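Local coordinates for protein fructosyl amine: oxygen oxidoreductase (Aspergillus fumigatus, PDB 3DJE) that oxidatively deglycates fructosyl amino acids, using a covalently attached FAD and oxygen as the electron acceptor, at residues V51-S56 with R365-L370; R232-T237 with G283-V288; C335-T340 with C360-R365. One frame throughout, in Å; residues are numbered along the deposited sequence. Where two conformers were deposited one is given.

Contact 1: V51-S56 with R365-L370. With FAD (flavin-adenine dinucleotide), chain C; FSA (1-S-(carboxymethyl)-1-thio-beta-D-fructopyranose), chain D.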
loop_
_atom_site.group_PDB
_atom_site.type_symbol
_atom_site.label_atom_id
_atom_site.label_comp_id
_atom_site.label_asym_id
_atom_site.label_seq_id
_atom_site.Cartn_x
_atom_site.Cartn_y
_atom_site.Cartn_z
ATOM N N VAL A 51 -2.945 -2.729 -10.711
ATOM C CA VAL A 51 -3.133 -1.862 -11.901
ATOM C C VAL A 51 -3.465 -0.394 -11.572
ATOM O O VAL A 51 -3.337 0.498 -12.425
ATOM C CB VAL A 51 -4.146 -2.482 -12.940
ATOM C CG1 VAL A 51 -3.611 -3.801 -13.481
ATOM C CG2 VAL A 51 -5.556 -2.645 -12.341
ATOM N N ASN A 52 -3.840 -0.136 -10.331
ATOM C CA ASN A 52 -4.050 1.238 -9.905
ATOM C C ASN A 52 -4.056 1.379 -8.410
ATOM O O ASN A 52 -4.464 0.471 -7.674
ATOM C CB ASN A 52 -5.333 1.831 -10.491
ATOM C CG ASN A 52 -6.472 0.826 -10.528
ATOM O OD1 ASN A 52 -6.683 0.068 -9.576
ATOM N ND2 ASN A 52 -7.203 0.809 -11.637
ATOM N N LYS A 53 -3.581 2.539 -7.990
ATOM C CA LYS A 53 -3.625 2.967 -6.591
ATOM C C LYS A 53 -4.054 4.426 -6.552
ATOM O O LYS A 53 -3.757 5.206 -7.473
ATOM C CB LYS A 53 -2.252 2.830 -5.909
ATOM C CG LYS A 53 -1.705 1.397 -5.792
ATOM C CD LYS A 53 -2.446 0.541 -4.774
ATOM C CE LYS A 53 -1.618 -0.701 -4.507
ATOM N NZ LYS A 53 -2.330 -1.759 -3.731
ATOM N N VAL A 54 -4.719 4.808 -5.465
ATOM C CA VAL A 54 -5.128 6.201 -5.295
ATOM C C VAL A 54 -3.916 7.055 -4.900
ATOM O O VAL A 54 -3.141 6.679 -4.012
ATOM C CB VAL A 54 -6.203 6.353 -4.197
ATOM C CG1 VAL A 54 -6.690 7.798 -4.145
ATOM C CG2 VAL A 54 -7.380 5.445 -4.459
ATOM N N ILE A 55 -3.794 8.214 -5.539
ATOM C CA ILE A 55 -2.801 9.221 -5.173
ATOM C C ILE A 55 -3.556 10.477 -4.728
ATOM O O ILE A 55 -4.217 11.131 -5.536
ATOM C CB ILE A 55 -1.871 9.563 -6.370
ATOM C CG1 ILE A 55 -1.296 8.284 -7.011
ATOM C CG2 ILE A 55 -0.801 10.593 -5.945
ATOM C CD1 ILE A 55 -0.464 7.415 -6.080
ATOM N N SER A 56 -3.468 10.778 -3.440
ATOM C CA SER A 56 -4.157 11.935 -2.863
ATOM C C SER A 56 -3.476 12.389 -1.580
ATOM O O SER A 56 -2.694 11.645 -0.993
ATOM C CB SER A 56 -5.614 11.592 -2.570
ATOM O OG SER A 56 -5.735 11.031 -1.276
ATOM N N ARG A 365 -1.197 2.488 3.432
ATOM C CA ARG A 365 -1.323 3.770 2.740
ATOM C C ARG A 365 0.005 4.202 2.128
ATOM O O ARG A 365 0.207 5.376 1.868
ATOM C CB ARG A 365 -1.866 4.833 3.700
ATOM C CG ARG A 365 -0.918 5.207 4.830
ATOM C CD ARG A 365 -1.640 6.051 5.867
ATOM N NE ARG A 365 -0.755 6.500 6.939
ATOM C CZ ARG A 365 -0.041 7.625 6.910
ATOM N NH1 ARG A 365 -0.099 8.431 5.847
ATOM N NH2 ARG A 365 0.734 7.951 7.944
ATOM N N GLY A 366 0.895 3.244 1.867
ATOM C CA GLY A 366 2.249 3.595 1.472
ATOM C C GLY A 366 2.553 3.654 -0.015
ATOM O O GLY A 366 3.668 4.046 -0.382
ATOM N N PHE A 367 1.625 3.259 -0.893
ATOM C CA PHE A 367 2.035 3.188 -2.290
ATOM C C PHE A 367 2.382 4.551 -2.861
ATOM O O PHE A 367 3.358 4.697 -3.616
ATOM C CB PHE A 367 1.061 2.502 -3.244
ATOM C CG PHE A 367 1.645 2.392 -4.632
ATOM C CD1 PHE A 367 2.585 1.397 -4.913
ATOM C CD2 PHE A 367 1.393 3.370 -5.590
ATOM C CE1 PHE A 367 3.224 1.337 -6.178
ATOM C CE2 PHE A 367 2.014 3.313 -6.855
ATOM C CZ PHE A 367 2.937 2.304 -7.136
ATOM N N LYS A 368 1.565 5.528 -2.509
ATOM C CA LYS A 368 1.701 6.854 -3.105
ATOM C C LYS A 368 3.081 7.464 -2.864
ATOM O O LYS A 368 3.455 8.398 -3.571
ATOM C CB LYS A 368 0.589 7.789 -2.630
ATOM C CG LYS A 368 0.623 8.104 -1.159
ATOM C CD LYS A 368 -0.629 8.904 -0.731
ATOM C CE LYS A 368 -1.893 8.056 -0.626
ATOM N NZ LYS A 368 -1.819 7.014 0.458
ATOM N N TYR A 369 3.825 6.945 -1.878
ATOM C CA TYR A 369 5.189 7.433 -1.577
ATOM C C TYR A 369 6.298 6.770 -2.394
ATOM O O TYR A 369 7.497 7.034 -2.176
ATOM C CB TYR A 369 5.477 7.309 -0.069
ATOM C CG TYR A 369 4.412 7.980 0.757
ATOM C CD1 TYR A 369 4.518 9.328 1.108
ATOM C CD2 TYR A 369 3.278 7.277 1.162
ATOM C CE1 TYR A 369 3.527 9.953 1.849
ATOM C CE2 TYR A 369 2.293 7.889 1.899
ATOM C CZ TYR A 369 2.408 9.214 2.236
ATOM O OH TYR A 369 1.393 9.793 2.969
ATOM N N LEU A 370 5.921 5.936 -3.358
ATOM C CA LEU A 370 6.921 5.289 -4.209
ATOM C C LEU A 370 8.000 6.251 -4.747
ATOM O O LEU A 370 9.192 5.923 -4.712
ATOM C CB LEU A 370 6.254 4.539 -5.368
ATOM C CG LEU A 370 7.213 3.899 -6.389
ATOM C CD1 LEU A 370 8.122 2.839 -5.761
ATOM C CD2 LEU A 370 6.473 3.313 -7.597
HETATM P PA FAD C . 5.326 -4.528 -0.493
HETATM O O1A FAD C . 5.256 -3.656 -1.671
HETATM O O2A FAD C . 4.223 -5.511 -0.264
HETATM O O5B FAD C . 6.731 -5.245 -0.611
HETATM C C5B FAD C . 7.154 -6.279 0.281
HETATM C C4B FAD C . 8.195 -7.115 -0.475
HETATM O O4B FAD C . 8.740 -7.977 0.541
HETATM C C3B FAD C . 7.452 -8.017 -1.489
HETATM O O3B FAD C . 7.903 -7.769 -2.831
HETATM C C2B FAD C . 7.836 -9.423 -1.003
HETATM O O2B FAD C . 8.079 -10.349 -2.108
HETATM C C1B FAD C . 9.100 -9.138 -0.144
HETATM N N9A FAD C . 9.376 -10.349 0.688
HETATM C C8A FAD C . 8.498 -11.145 1.334
HETATM N N7A FAD C . 9.172 -12.160 1.913
HETATM C C5A FAD C . 10.473 -12.001 1.628
HETATM C C6A FAD C . 11.628 -12.729 1.930
HETATM N N6A FAD C . 11.544 -13.868 2.657
HETATM N N1A FAD C . 12.815 -12.281 1.475
HETATM C C2A FAD C . 12.906 -11.161 0.746
HETATM N N3A FAD C . 11.821 -10.444 0.435
HETATM C C4A FAD C . 10.602 -10.849 0.866
HETATM N N1 FAD C . -1.544 2.763 -0.903
HETATM C C2 FAD C . -1.738 4.001 -1.512
HETATM O O2 FAD C . -0.927 4.920 -1.376
HETATM N N3 FAD C . -2.882 4.201 -2.285
HETATM C C4 FAD C . -3.836 3.203 -2.455
HETATM O O4 FAD C . -4.837 3.415 -3.151
HETATM C C4X FAD C . -3.638 1.967 -1.820
HETATM N N5 FAD C . -4.581 0.951 -1.955
HETATM C C5X FAD C . -4.289 -0.321 -1.471
HETATM C C6 FAD C . -5.145 -1.370 -1.797
HETATM C C7 FAD C . -4.860 -2.661 -1.371
HETATM C C7M FAD C . -5.853 -3.773 -1.740
HETATM C C8 FAD C . -3.703 -2.918 -0.637
HETATM C C8M FAD C . -3.352 -4.369 -0.232
HETATM C C9 FAD C . -2.836 -1.861 -0.326
HETATM C C9A FAD C . -3.119 -0.557 -0.753
HETATM N N10 FAD C . -2.274 0.528 -0.445
HETATM C C10 FAD C . -2.492 1.763 -1.054
HETATM C "C1'" FAD C . -1.157 0.363 0.496
HETATM C "C2'" FAD C . 0.137 0.098 -0.274
HETATM O "O2'" FAD C . -0.116 -0.828 -1.353
HETATM C "C3'" FAD C . 1.182 -0.468 0.683
HETATM O "O3'" FAD C . 1.210 0.335 1.881
HETATM C "C4'" FAD C . 2.591 -0.449 0.079
HETATM O "O4'" FAD C . 2.599 -0.939 -1.262
HETATM C "C5'" FAD C . 3.508 -1.326 0.940
HETATM O "O5'" FAD C . 4.847 -1.276 0.422
HETATM P P FAD C . 6.000 -2.168 1.089
HETATM O O1P FAD C . 6.029 -1.904 2.558
HETATM O O2P FAD C . 7.205 -1.947 0.263
HETATM O O3P FAD C . 5.522 -3.687 0.869
HETATM O OAB FSA D . -4.119 5.897 0.695
HETATM C CAL FSA D . -5.151 5.997 -0.003
HETATM O OAA FSA D . -5.534 7.098 -0.475
HETATM C CAH FSA D . -6.012 4.784 -0.294
HETATM S SAK FSA D . -5.464 3.345 0.567
HETATM C C1 FSA D . -6.773 2.296 -0.003
HETATM C C2 FSA D . -6.959 1.090 0.929
HETATM O O2 FSA D . -7.662 0.047 0.235
HETATM C C3 FSA D . -7.746 1.477 2.186
HETATM O O3 FSA D . -9.087 1.847 1.833
HETATM C C4 FSA D . -7.731 0.365 3.239
HETATM O O4 FSA D . -8.314 0.852 4.460
HETATM C C5 FSA D . -6.308 -0.116 3.540
HETATM O O5 FSA D . -5.568 0.880 4.250
HETATM C C6 FSA D . -5.610 -0.478 2.237
HETATM O O6 FSA D . -5.646 0.649 1.344
#
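Strand 53-55 passes the 3-10 turn 367-369 with no hydrogen bond between them, the Ile55 and Lys368 CA atoms lying 5.5 Å apart, and the pyrimidine end of the flavin joins the two in this FAD site of the MSOX/MTOX family. Val54 grips it from one side: its N donates to FAD O4 at 2.7 Å (155°) while its O accepts from FAD N3. From 365-370, Gly366 N donates to ribityl O3', Phe367 N to N1 and Lys368 N to O2. Between the segments, Lys53 crosses Phe367 at about a right angle, its CG 3.7 Å from ring atom CD2. A bend at chi2 (-71°) takes CD over the flavin, 3.5 Å from FAD C4X, on the face opposite the one facing the FSA sulfur. Lys53 NZ stays over that face, held mainly by Ala47 O and Asp50, with a weak bond to FAD O2'. Ile55 CD1 packs on Lys368 CB at 3.6 Å, the side chains running alongside, opposed in direction. The Lys368 chain, bent at chi3 and chi4, curls back so that NZ donates to Arg365 O, to FAD O2 at 2.9 Å and to carboxylate oxygen OAB of FSA at 2.6 Å.

Contact 2: R232-T237 with G283-V288. With FSA (1-S-(carboxymethyl)-1-thio-beta-D-fructopyranose), chain D.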
loop_
_atom_site.group_PDB
_atom_site.type_symbol
_atom_site.label_atom_id
_atom_site.label_comp_id
_atom_site.label_asym_id
_atom_site.label_seq_id
_atom_site.Cartn_x
_atom_site.Cartn_y
_atom_site.Cartn_z
ATOM N N ARG A 232 1.274 -4.954 12.641
ATOM C CA ARG A 232 0.178 -5.911 12.487
ATOM C C ARG A 232 -0.022 -6.190 10.998
ATOM O O ARG A 232 -0.663 -5.387 10.298
ATOM C CB ARG A 232 -1.137 -5.376 13.084
ATOM C CG ARG A 232 -2.278 -6.405 13.008
ATOM C CD ARG A 232 -3.637 -5.785 13.388
ATOM N NE ARG A 232 -4.086 -4.809 12.392
ATOM C CZ ARG A 232 -5.140 -4.008 12.547
ATOM N NH1 ARG A 232 -5.846 -4.048 13.680
ATOM N NH2 ARG A 232 -5.478 -3.142 11.586
ATOM N N PRO A 233 0.518 -7.317 10.499
ATOM C CA PRO A 233 0.210 -7.708 9.122
ATOM C C PRO A 233 -1.296 -7.852 8.930
ATOM O O PRO A 233 -1.959 -8.558 9.704
ATOM C CB PRO A 233 0.934 -9.047 8.963
ATOM C CG PRO A 233 2.062 -8.965 9.918
ATOM C CD PRO A 233 1.463 -8.260 11.124
ATOM N N THR A 234 -1.828 -7.167 7.914
ATOM C CA THR A 234 -3.275 -7.098 7.679
ATOM C C THR A 234 -3.528 -7.074 6.174
ATOM O O THR A 234 -2.711 -6.544 5.403
ATOM C CB THR A 234 -3.886 -5.855 8.363
ATOM O OG1 THR A 234 -3.366 -5.747 9.692
ATOM C CG2 THR A 234 -5.409 -5.977 8.443
ATOM N N ALA A 235 -4.646 -7.659 5.764
ATOM C CA ALA A 235 -4.916 -7.832 4.348
ATOM C C ALA A 235 -6.242 -7.230 3.910
ATOM O O ALA A 235 -7.226 -7.233 4.667
ATOM C CB ALA A 235 -4.872 -9.299 3.993
ATOM N N TRP A 236 -6.253 -6.767 2.659
ATOM C CA TRP A 236 -7.445 -6.261 1.996
ATOM C C TRP A 236 -7.692 -7.066 0.724
ATOM O O TRP A 236 -6.877 -7.923 0.339
ATOM C CB TRP A 236 -7.363 -4.731 1.770
ATOM C CG TRP A 236 -7.555 -4.041 3.092
ATOM C CD1 TRP A 236 -8.745 -3.617 3.628
ATOM C CD2 TRP A 236 -6.550 -3.786 4.089
ATOM N NE1 TRP A 236 -8.543 -3.104 4.889
ATOM C CE2 TRP A 236 -7.207 -3.188 5.195
ATOM C CE3 TRP A 236 -5.155 -3.976 4.146
ATOM C CZ2 TRP A 236 -6.519 -2.796 6.352
ATOM C CZ3 TRP A 236 -4.467 -3.576 5.303
ATOM C CH2 TRP A 236 -5.162 -2.986 6.391
ATOM N N THR A 237 -8.836 -6.794 0.102
ATOM C CA THR A 237 -9.391 -7.610 -0.942
ATOM C C THR A 237 -9.639 -6.757 -2.186
ATOM O O THR A 237 -10.036 -5.594 -2.092
ATOM C CB THR A 237 -10.719 -8.269 -0.452
ATOM O OG1 THR A 237 -11.441 -7.335 0.369
ATOM C CG2 THR A 237 -10.399 -9.483 0.388
ATOM N N GLY A 283 -9.972 -4.745 7.582
ATOM C CA GLY A 283 -8.882 -5.665 7.251
ATOM C C GLY A 283 -9.036 -7.063 7.815
ATOM O O GLY A 283 -9.811 -7.278 8.761
ATOM N N TYR A 284 -8.320 -8.011 7.203
ATOM C CA TYR A 284 -8.182 -9.387 7.713
ATOM C C TYR A 284 -6.789 -9.589 8.293
ATOM O O TYR A 284 -5.785 -9.271 7.646
ATOM C CB TYR A 284 -8.341 -10.406 6.590
ATOM C CG TYR A 284 -9.717 -10.538 6.017
ATOM C CD1 TYR A 284 -10.620 -11.455 6.548
ATOM C CD2 TYR A 284 -10.113 -9.778 4.912
ATOM C CE1 TYR A 284 -11.890 -11.586 6.020
ATOM C CE2 TYR A 284 -11.381 -9.907 4.361
ATOM C CZ TYR A 284 -12.273 -10.811 4.930
ATOM O OH TYR A 284 -13.530 -10.952 4.397
ATOM N N THR A 285 -6.722 -10.131 9.504
ATOM C CA THR A 285 -5.465 -10.651 10.026
ATOM C C THR A 285 -5.409 -12.163 9.773
ATOM O O THR A 285 -6.384 -12.763 9.325
ATOM C CB THR A 285 -5.328 -10.394 11.533
ATOM O OG1 THR A 285 -6.468 -10.963 12.202
ATOM C CG2 THR A 285 -5.238 -8.891 11.827
ATOM N N ASN A 286 -4.260 -12.772 10.046
ATOM C CA ASN A 286 -4.157 -14.228 10.016
ATOM C C ASN A 286 -3.394 -14.678 11.251
ATOM O O ASN A 286 -2.229 -15.072 11.168
ATOM C CB ASN A 286 -3.486 -14.711 8.732
ATOM C CG ASN A 286 -3.565 -16.230 8.558
ATOM O OD1 ASN A 286 -4.619 -16.836 8.770
ATOM N ND2 ASN A 286 -2.457 -16.841 8.152
HETATM N N MSE A 287 -4.078 -14.583 12.393
HETATM C CA MSE A 287 -3.510 -14.831 13.714
HETATM C C MSE A 287 -3.264 -16.313 13.955
HETATM O O MSE A 287 -4.196 -17.117 13.974
HETATM C CB MSE A 287 -4.433 -14.278 14.811
HETATM C CG MSE A 287 -4.626 -12.766 14.785
HETATM SE SE MSE A 287 -2.948 -11.795 15.034
HETATM C CE MSE A 287 -3.604 -9.968 15.044
ATOM N N VAL A 288 -1.996 -16.667 14.119
ATOM C CA VAL A 288 -1.622 -18.026 14.489
ATOM C C VAL A 288 -1.054 -18.002 15.902
ATOM O O VAL A 288 -0.440 -17.012 16.327
ATOM C CB VAL A 288 -0.607 -18.669 13.495
ATOM C CG1 VAL A 288 -1.159 -18.653 12.066
ATOM C CG2 VAL A 288 0.758 -17.985 13.565
HETATM O OAB FSA D . -4.119 5.897 0.695
HETATM C CAL FSA D . -5.151 5.997 -0.003
HETATM O OAA FSA D . -5.534 7.098 -0.475
HETATM C CAH FSA D . -6.012 4.784 -0.294
HETATM S SAK FSA D . -5.464 3.345 0.567
HETATM C C1 FSA D . -6.773 2.296 -0.003
HETATM C C2 FSA D . -6.959 1.090 0.929
HETATM O O2 FSA D . -7.662 0.047 0.235
HETATM C C3 FSA D . -7.746 1.477 2.186
HETATM O O3 FSA D . -9.087 1.847 1.833
HETATM C C4 FSA D . -7.731 0.365 3.239
HETATM O O4 FSA D . -8.314 0.852 4.460
HETATM C C5 FSA D . -6.308 -0.116 3.540
HETATM O O5 FSA D . -5.568 0.880 4.250
HETATM C C6 FSA D . -5.610 -0.478 2.237
HETATM O O6 FSA D . -5.646 0.649 1.344
#
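Ala235 and Tyr284 form one antiparallel hydrogen-bonded pair, a single bridge in the mixed sheet beside the substrate site: Ala235 N donates to Tyr284 O at 2.7 Å and Tyr284 N to Ala235 O at 2.9 Å (171°). The next residue, Trp236, carries the sheet to the ligand. Its CB leads away from 283-288, and CG, beside the backbone N (chi1 -73°), starts a ring that returns to lie between Gly283 and the FSA sugar. On one face CD2 and CE2 meet FSA C5, 3.6 Å from CE2 and over the centre of the ring; CD1 lies near FSA C4, and CE3 reaches FSA C6. On the opposite face Gly283 CA sits toward the rim, 3.6 Å from CE2 and 3.8 Å from CZ2, its lack of a side chain allowing this close approach. NE1 donates to His281 O, just before this segment. The indole thus forms a wall of the FSA pocket. Toward the start of the strand, Arg232 NE donates to Thr234 OG1, tilted from the guanidinium plane, while Trp405 O and Asp407 O take NH1. Arg232 runs crosswise to Thr285, its CD 3.8 Å from Thr285 CG2.

Contact 3: C335-T340 with C360-R365. With FAD (flavin-adenine dinucleotide), chain C; FSA (1-S-(carboxymethyl)-1-thio-beta-D-fructopyranose), chain D.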
loop_
_atom_site.group_PDB
_atom_site.type_symbol
_atom_site.label_atom_id
_atom_site.label_comp_id
_atom_site.label_asym_id
_atom_site.label_seq_id
_atom_site.Cartn_x
_atom_site.Cartn_y
_atom_site.Cartn_z
ATOM N N CYS A 335 -4.358 -8.816 -0.560
ATOM C CA CYS A 335 -3.252 -7.890 -0.678
ATOM C C CYS A 335 -2.872 -7.463 0.739
ATOM O O CYS A 335 -3.739 -7.011 1.502
ATOM C CB CYS A 335 -3.768 -6.694 -1.487
ATOM S SG CYS A 335 -2.722 -5.238 -1.541
ATOM N N TRP A 336 -1.592 -7.624 1.096
ATOM C CA TRP A 336 -1.144 -7.461 2.481
ATOM C C TRP A 336 -0.302 -6.228 2.711
ATOM O O TRP A 336 0.537 -5.880 1.874
ATOM C CB TRP A 336 -0.271 -8.640 2.895
ATOM C CG TRP A 336 -1.007 -9.933 3.096
ATOM C CD1 TRP A 336 -1.279 -10.869 2.152
ATOM C CD2 TRP A 336 -1.531 -10.428 4.330
ATOM N NE1 TRP A 336 -1.954 -11.932 2.718
ATOM C CE2 TRP A 336 -2.125 -11.681 4.054
ATOM C CE3 TRP A 336 -1.566 -9.926 5.648
ATOM C CZ2 TRP A 336 -2.743 -12.459 5.050
ATOM C CZ3 TRP A 336 -2.189 -10.697 6.640
ATOM C CH2 TRP A 336 -2.775 -11.951 6.325
ATOM N N CYS A 337 -0.505 -5.599 3.866
ATOM C CA CYS A 337 0.420 -4.568 4.350
ATOM C C CYS A 337 0.586 -4.791 5.848
ATOM O O CYS A 337 0.259 -5.876 6.366
ATOM C CB CYS A 337 -0.084 -3.162 3.999
ATOM S SG CYS A 337 1.163 -1.820 4.141
ATOM N N ALA A 338 1.100 -3.791 6.551
ATOM C CA ALA A 338 1.262 -3.917 8.002
ATOM C C ALA A 338 1.077 -2.599 8.700
ATOM O O ALA A 338 1.737 -1.611 8.359
ATOM C CB ALA A 338 2.607 -4.537 8.356
ATOM N N ASP A 339 0.178 -2.591 9.682
ATOM C CA ASP A 339 -0.219 -1.367 10.377
ATOM C C ASP A 339 0.568 -1.202 11.667
ATOM O O ASP A 339 0.682 -2.148 12.475
ATOM C CB ASP A 339 -1.694 -1.419 10.780
ATOM C CG ASP A 339 -2.648 -1.267 9.617
ATOM O OD1 ASP A 339 -2.416 -0.407 8.741
ATOM O OD2 ASP A 339 -3.660 -1.983 9.638
ATOM N N THR A 340 1.102 -0.006 11.868
ATOM C CA THR A 340 1.610 0.390 13.179
ATOM C C THR A 340 0.408 0.772 14.061
ATOM O O THR A 340 -0.719 0.882 13.568
ATOM C CB THR A 340 2.596 1.558 13.081
ATOM O OG1 THR A 340 1.937 2.651 12.435
ATOM C CG2 THR A 340 3.876 1.161 12.279
ATOM N N CYS A 360 9.517 0.259 6.937
ATOM C CA CYS A 360 8.257 -0.484 6.938
ATOM C C CYS A 360 7.142 0.191 7.719
ATOM O O CYS A 360 7.189 1.395 7.951
ATOM C CB CYS A 360 8.453 -1.923 7.394
ATOM S SG CYS A 360 9.264 -2.008 8.956
ATOM N N GLY A 361 6.124 -0.593 8.073
ATOM C CA GLY A 361 4.909 -0.059 8.680
ATOM C C GLY A 361 4.178 0.940 7.791
ATOM O O GLY A 361 3.674 1.950 8.263
ATOM N N ALA A 362 4.100 0.639 6.495
ATOM C CA ALA A 362 3.396 1.515 5.546
ATOM C C ALA A 362 1.898 1.643 5.846
ATOM O O ALA A 362 1.225 2.536 5.309
ATOM C CB ALA A 362 3.615 1.039 4.119
ATOM N N SER A 363 1.377 0.758 6.697
ATOM C CA SER A 363 0.050 0.963 7.310
ATOM C C SER A 363 -1.091 1.119 6.284
ATOM O O SER A 363 -2.061 1.878 6.490
ATOM C CB SER A 363 0.109 2.137 8.302
ATOM O OG SER A 363 1.030 1.863 9.355
ATOM N N GLY A 364 -0.989 0.359 5.195
ATOM C CA GLY A 364 -2.037 0.336 4.175
ATOM C C GLY A 364 -2.241 1.657 3.479
ATOM O O GLY A 364 -3.330 1.922 2.959
ATOM N N ARG A 365 -1.197 2.488 3.432
ATOM C CA ARG A 365 -1.323 3.770 2.740
ATOM C C ARG A 365 0.005 4.202 2.128
ATOM O O ARG A 365 0.207 5.376 1.868
ATOM C CB ARG A 365 -1.866 4.833 3.700
ATOM C CG ARG A 365 -0.918 5.207 4.830
ATOM C CD ARG A 365 -1.640 6.051 5.867
ATOM N NE ARG A 365 -0.755 6.500 6.939
ATOM C CZ ARG A 365 -0.041 7.625 6.910
ATOM N NH1 ARG A 365 -0.099 8.431 5.847
ATOM N NH2 ARG A 365 0.734 7.951 7.944
HETATM P PA FAD C . 5.326 -4.528 -0.493
HETATM O O1A FAD C . 5.256 -3.656 -1.671
HETATM O O2A FAD C . 4.223 -5.511 -0.264
HETATM O O5B FAD C . 6.731 -5.245 -0.611
HETATM C C5B FAD C . 7.154 -6.279 0.281
HETATM C C4B FAD C . 8.195 -7.115 -0.475
HETATM O O4B FAD C . 8.740 -7.977 0.541
HETATM C C3B FAD C . 7.452 -8.017 -1.489
HETATM O O3B FAD C . 7.903 -7.769 -2.831
HETATM C C2B FAD C . 7.836 -9.423 -1.003
HETATM O O2B FAD C . 8.079 -10.349 -2.108
HETATM C C1B FAD C . 9.100 -9.138 -0.144
HETATM N N9A FAD C . 9.376 -10.349 0.688
HETATM C C8A FAD C . 8.498 -11.145 1.334
HETATM N N7A FAD C . 9.172 -12.160 1.913
HETATM C C5A FAD C . 10.473 -12.001 1.628
HETATM C C6A FAD C . 11.628 -12.729 1.930
HETATM N N6A FAD C . 11.544 -13.868 2.657
HETATM N N1A FAD C . 12.815 -12.281 1.475
HETATM C C2A FAD C . 12.906 -11.161 0.746
HETATM N N3A FAD C . 11.821 -10.444 0.435
HETATM C C4A FAD C . 10.602 -10.849 0.866
HETATM N N1 FAD C . -1.544 2.763 -0.903
HETATM C C2 FAD C . -1.738 4.001 -1.512
HETATM O O2 FAD C . -0.927 4.920 -1.376
HETATM N N3 FAD C . -2.882 4.201 -2.285
HETATM C C4 FAD C . -3.836 3.203 -2.455
HETATM O O4 FAD C . -4.837 3.415 -3.151
HETATM C C4X FAD C . -3.638 1.967 -1.820
HETATM N N5 FAD C . -4.581 0.951 -1.955
HETATM C C5X FAD C . -4.289 -0.321 -1.471
HETATM C C6 FAD C . -5.145 -1.370 -1.797
HETATM C C7 FAD C . -4.860 -2.661 -1.371
HETATM C C7M FAD C . -5.853 -3.773 -1.740
HETATM C C8 FAD C . -3.703 -2.918 -0.637
HETATM C C8M FAD C . -3.352 -4.369 -0.232
HETATM C C9 FAD C . -2.836 -1.861 -0.326
HETATM C C9A FAD C . -3.119 -0.557 -0.753
HETATM N N10 FAD C . -2.274 0.528 -0.445
HETATM C C10 FAD C . -2.492 1.763 -1.054
HETATM C "C1'" FAD C . -1.157 0.363 0.496
HETATM C "C2'" FAD C . 0.137 0.098 -0.274
HETATM O "O2'" FAD C . -0.116 -0.828 -1.353
HETATM C "C3'" FAD C . 1.182 -0.468 0.683
HETATM O "O3'" FAD C . 1.210 0.335 1.881
HETATM C "C4'" FAD C . 2.591 -0.449 0.079
HETATM O "O4'" FAD C . 2.599 -0.939 -1.262
HETATM C "C5'" FAD C . 3.508 -1.326 0.940
HETATM O "O5'" FAD C . 4.847 -1.276 0.422
HETATM P P FAD C . 6.000 -2.168 1.089
HETATM O O1P FAD C . 6.029 -1.904 2.558
HETATM O O2P FAD C . 7.205 -1.947 0.263
HETATM O O3P FAD C . 5.522 -3.687 0.869
HETATM O OAB FSA D . -4.119 5.897 0.695
HETATM C CAL FSA D . -5.151 5.997 -0.003
HETATM O OAA FSA D . -5.534 7.098 -0.475
HETATM C CAH FSA D . -6.012 4.784 -0.294
HETATM S SAK FSA D . -5.464 3.345 0.567
HETATM C C1 FSA D . -6.773 2.296 -0.003
HETATM C C2 FSA D . -6.959 1.090 0.929
HETATM O O2 FSA D . -7.662 0.047 0.235
HETATM C C3 FSA D . -7.746 1.477 2.186
HETATM O O3 FSA D . -9.087 1.847 1.833
HETATM C C4 FSA D . -7.731 0.365 3.239
HETATM O O4 FSA D . -8.314 0.852 4.460
HETATM C C5 FSA D . -6.308 -0.116 3.540
HETATM O O5 FSA D . -5.568 0.880 4.250
HETATM C C6 FSA D . -5.610 -0.478 2.237
HETATM O O6 FSA D . -5.646 0.649 1.344
#
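A type I' turn from Ala362 to Arg365 lies against the strand that carries the cysteinyl-flavin link, in which Cys335 SG is bonded to FAD C8M at 1.7 Å. Cys337, two residues on, faces the turn. Its SG, anti to the backbone N (chi1 -164°), accepts a hydrogen bond from Gly364 N at 3.2 Å (158°) and a weak one from Ala338 N, and it lies 3.1 Å from ribityl oxygen O3' of FAD. Ala362 CB packs beside that sulfur at 3.8 Å. Ser363 N donates to Ala338 O at 2.9 Å, from above the carbonyl plane. The Ser363 hydroxyl stitches both segments: OG donates to Gly361 O within its own loop and accepts a hydrogen bond from Thr340 N at 3.1 Å along a nearly straight line (171°). Thr340 CG2 rests on Gly361 CA, where glycine leaves room for the methyl. Gly364 O accepts from FSA O5 at 2.8 Å, so the turn also serves the substrate-analogue pocket. Asp339 OD2 is salt-bridged to Arg411 and Arg232, tying this end of strand 331-339 to its antiparallel neighbour 232-242, while the turn belongs to the loop between strand 356-360 and helix 373-382.

All three contacts are buried; contacts 1 and 3 lie nearest the middle of the chain, contact 2 farther out. Contacts 1 and 3 share Arg365 and one loop, which meets the pyrimidine end and the ribityl chain of the cofactor in contact 1, and the ribityl chain again in contact 3; their centres are about 12 Å apart. Contacts 2 and 3 are joined by neighbouring strands, Trp236 N lying 2.8 Å from Cys335 O. The chemistry changes accordingly: cofactor-mediated bonding in contact 1, a strand bridge and an indole held between a glycine and the sugar in contact 2, sulfur and hydroxyl acceptors in contact 3. FSA touches all three.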